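Local coordinates for protein CRISPR-associated endoribonuclease Cas2 (Thermococcus onnurineus, PDB 5G4D) that probably cuts single-stranded RNA as a magnesium-dependent endoribonuclease and, as a homodimer, probably joins a Cas1 dimer in CRISPR adaptive immunity, at residues F23-L28 / R47-L52. Sequence-based numbering, arbitrary orientation.
Sequences FLRRHL and RIKAGL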
loop_
_atom_site.group_PDB
_atom_site.type_symbol
_atom_site.label_atom_id
_atom_site.label_comp_id
_atom_site.label_asym_id
_atom_site.label_seq_id
_atom_site.Cartn_x
_atom_site.Cartn_y
_atom_site.Cartn_z
ATOM N N PHE A 23 -7.150 11.946 -9.684
ATOM C CA PHE A 23 -8.381 11.167 -9.827
ATOM C C PHE A 23 -8.728 10.446 -8.530
ATOM O O PHE A 23 -9.885 10.453 -8.092
ATOM C CB PHE A 23 -8.245 10.167 -10.979
ATOM C CG PHE A 23 -9.391 9.183 -11.082
ATOM C CD1 PHE A 23 -10.609 9.567 -11.623
ATOM C CD2 PHE A 23 -9.240 7.871 -10.656
ATOM C CE1 PHE A 23 -11.664 8.664 -11.724
ATOM C CE2 PHE A 23 -10.288 6.958 -10.740
ATOM C CZ PHE A 23 -11.504 7.356 -11.286
ATOM N N LEU A 24 -7.744 9.793 -7.907
ATOM C CA LEU A 24 -8.060 9.017 -6.714
ATOM C C LEU A 24 -8.429 9.916 -5.537
ATOM O O LEU A 24 -9.208 9.504 -4.668
ATOM C CB LEU A 24 -6.893 8.090 -6.362
ATOM C CG LEU A 24 -6.742 6.882 -7.302
ATOM C CD1 LEU A 24 -5.509 6.078 -6.912
ATOM C CD2 LEU A 24 -7.971 5.973 -7.317
ATOM N N ARG A 25 -7.913 11.149 -5.503
ATOM C CA ARG A 25 -8.299 12.077 -4.442
ATOM C C ARG A 25 -9.783 12.398 -4.496
ATOM O O ARG A 25 -10.381 12.748 -3.472
ATOM C CB ARG A 25 -7.482 13.369 -4.525
ATOM C CG ARG A 25 -6.042 13.238 -4.083
ATOM C CD ARG A 25 -5.351 14.596 -4.027
ATOM N NE ARG A 25 -5.928 15.487 -3.020
ATOM C CZ ARG A 25 -5.667 16.790 -2.940
ATOM N NH1 ARG A 25 -4.847 17.358 -3.815
ATOM N NH2 ARG A 25 -6.233 17.530 -1.994
ATOM N N ARG A 26 -10.399 12.278 -5.669
ATOM C CA ARG A 26 -11.835 12.489 -5.777
ATOM C C ARG A 26 -12.662 11.293 -5.315
ATOM O O ARG A 26 -13.895 11.372 -5.339
ATOM C CB ARG A 26 -12.200 12.830 -7.221
ATOM C CG ARG A 26 -11.511 14.067 -7.769
ATOM C CD ARG A 26 -11.774 14.207 -9.260
ATOM N NE ARG A 26 -12.160 15.563 -9.601
ATOM C CZ ARG A 26 -11.332 16.457 -10.129
ATOM N NH1 ARG A 26 -10.077 16.128 -10.386
ATOM N NH2 ARG A 26 -11.756 17.688 -10.407
ATOM N N HIS A 27 -12.037 10.195 -4.884
ATOM C CA HIS A 27 -12.803 8.988 -4.606
ATOM C C HIS A 27 -12.412 8.336 -3.287
ATOM O O HIS A 27 -13.239 7.663 -2.664
ATOM C CB HIS A 27 -12.639 7.988 -5.752
ATOM C CG HIS A 27 -13.235 8.458 -7.044
ATOM N ND1 HIS A 27 -14.549 8.220 -7.384
ATOM C CD2 HIS A 27 -12.703 9.169 -8.066
ATOM C CE1 HIS A 27 -14.798 8.752 -8.569
ATOM N NE2 HIS A 27 -13.697 9.337 -9.004
ATOM N N LEU A 28 -11.169 8.537 -2.849
ATOM C CA LEU A 28 -10.640 7.816 -1.702
ATOM C C LEU A 28 -9.794 8.738 -0.830
ATOM O O LEU A 28 -9.406 9.840 -1.228
ATOM C CB LEU A 28 -9.810 6.604 -2.158
ATOM C CG LEU A 28 -10.559 5.492 -2.898
ATOM C CD1 LEU A 28 -9.590 4.469 -3.435
ATOM C CD2 LEU A 28 -11.579 4.823 -1.971
ATOM N N ARG A 47 -16.204 2.060 -11.243
ATOM C CA ARG A 47 -15.907 3.362 -11.826
ATOM C C ARG A 47 -14.479 3.787 -11.515
ATOM O O ARG A 47 -13.815 4.414 -12.351
ATOM C CB ARG A 47 -16.902 4.404 -11.317
ATOM C CG ARG A 47 -18.259 4.327 -12.010
ATOM C CD ARG A 47 -19.125 5.546 -11.724
ATOM N NE ARG A 47 -19.323 5.796 -10.295
ATOM C CZ ARG A 47 -20.152 5.094 -9.528
ATOM N NH1 ARG A 47 -20.828 4.085 -10.051
ATOM N NH2 ARG A 47 -20.295 5.380 -8.239
ATOM N N ILE A 48 -13.994 3.463 -10.313
ATOM C CA ILE A 48 -12.600 3.743 -9.983
ATOM C C ILE A 48 -11.673 2.948 -10.894
ATOM O O ILE A 48 -10.704 3.482 -11.444
ATOM C CB ILE A 48 -12.322 3.429 -8.505
ATOM C CG1 ILE A 48 -13.022 4.445 -7.601
ATOM C CG2 ILE A 48 -10.790 3.420 -8.242
ATOM C CD1 ILE A 48 -12.959 4.089 -6.108
ATOM N N LYS A 49 -11.946 1.651 -11.035
ATOM C CA LYS A 49 -11.140 0.814 -11.920
ATOM C C LYS A 49 -11.153 1.351 -13.347
ATOM O O LYS A 49 -10.105 1.446 -13.996
ATOM C CB LYS A 49 -11.644 -0.629 -11.873
ATOM C CG LYS A 49 -11.008 -1.538 -12.908
ATOM C CD LYS A 49 -11.539 -2.953 -12.792
ATOM C CE LYS A 49 -11.125 -3.789 -13.995
ATOM N NZ LYS A 49 -11.658 -5.181 -13.890
ATOM N N ALA A 50 -12.334 1.723 -13.856
ATOM C CA ALA A 50 -12.413 2.235 -15.224
ATOM C C ALA A 50 -11.687 3.570 -15.369
ATOM O O ALA A 50 -11.039 3.822 -16.394
ATOM C CB ALA A 50 -13.874 2.368 -15.657
ATOM N N GLY A 51 -11.791 4.444 -14.363
ATOM C CA GLY A 51 -11.043 5.692 -14.407
ATOM C C GLY A 51 -9.545 5.469 -14.430
ATOM O O GLY A 51 -8.816 6.135 -15.176
ATOM N N LEU A 52 -9.058 4.529 -13.614
ATOM C CA LEU A 52 -7.626 4.248 -13.573
ATOM C C LEU A 52 -7.137 3.671 -14.897
ATOM O O LEU A 52 -6.067 4.050 -15.389
ATOM C CB LEU A 52 -7.316 3.295 -12.412
ATOM C CG LEU A 52 -7.436 3.944 -11.035
ATOM C CD1 LEU A 52 -7.363 2.871 -9.966
ATOM C CD2 LEU A 52 -6.332 5.006 -10.808
#
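Phe23 reaches from helix 17-25 across to helix 42-55 and sets its ring against the backbone at Gly51. Its CG lies anti to the backbone N (chi1 172°), which carries the ring to the neighbouring helix. From CB the side chain heads toward that helix, and CD2 meets CD2 of Leu52 at 4.1 Å. CE2 comes within 3.6 Å of the Ile48 carbonyl O. CE1 also lies near Gly51 CA, and CZ ends 3.6 Å from that same CA, with Arg47 O near the ring plane at the edge. One face of the ring lies over Gly51 C, where the absence of a side chain lets the aromatic tip sit close against the helix backbone. CD2 of the His27 imidazole rests 3.8 Å above the plane of the Phe23 ring, offset toward its rim.

Deeper, Leu24 crosses Ile48 and Leu52 at about a right angle, its CD2 lying 3.9 Å from Ile48 CG2 and 4.0 Å from Leu52 CD2. Ile48 and His27 run past each other in opposite directions, Ile48 CD1 3.9 Å from His27 CB; the same CD1 meets Leu28 CG. Beneath, Leu24 and Leu28 continue onto Phe36, and Ile48 and Leu28 onto Ile8, so both helices pack on one face of the antiparallel sheet in the ferredoxin-like fold of Cas2. Between the segments the hold is van der Waals packing: the Arg47 and Ile48 carbonyls beside the ring already accept helix bonds from Gly51 N and Leu52 N. Glu44, salt-bridged to Arg47, adds a polar tie from helix 42-55 by hydrogen bonding with His27 ND1.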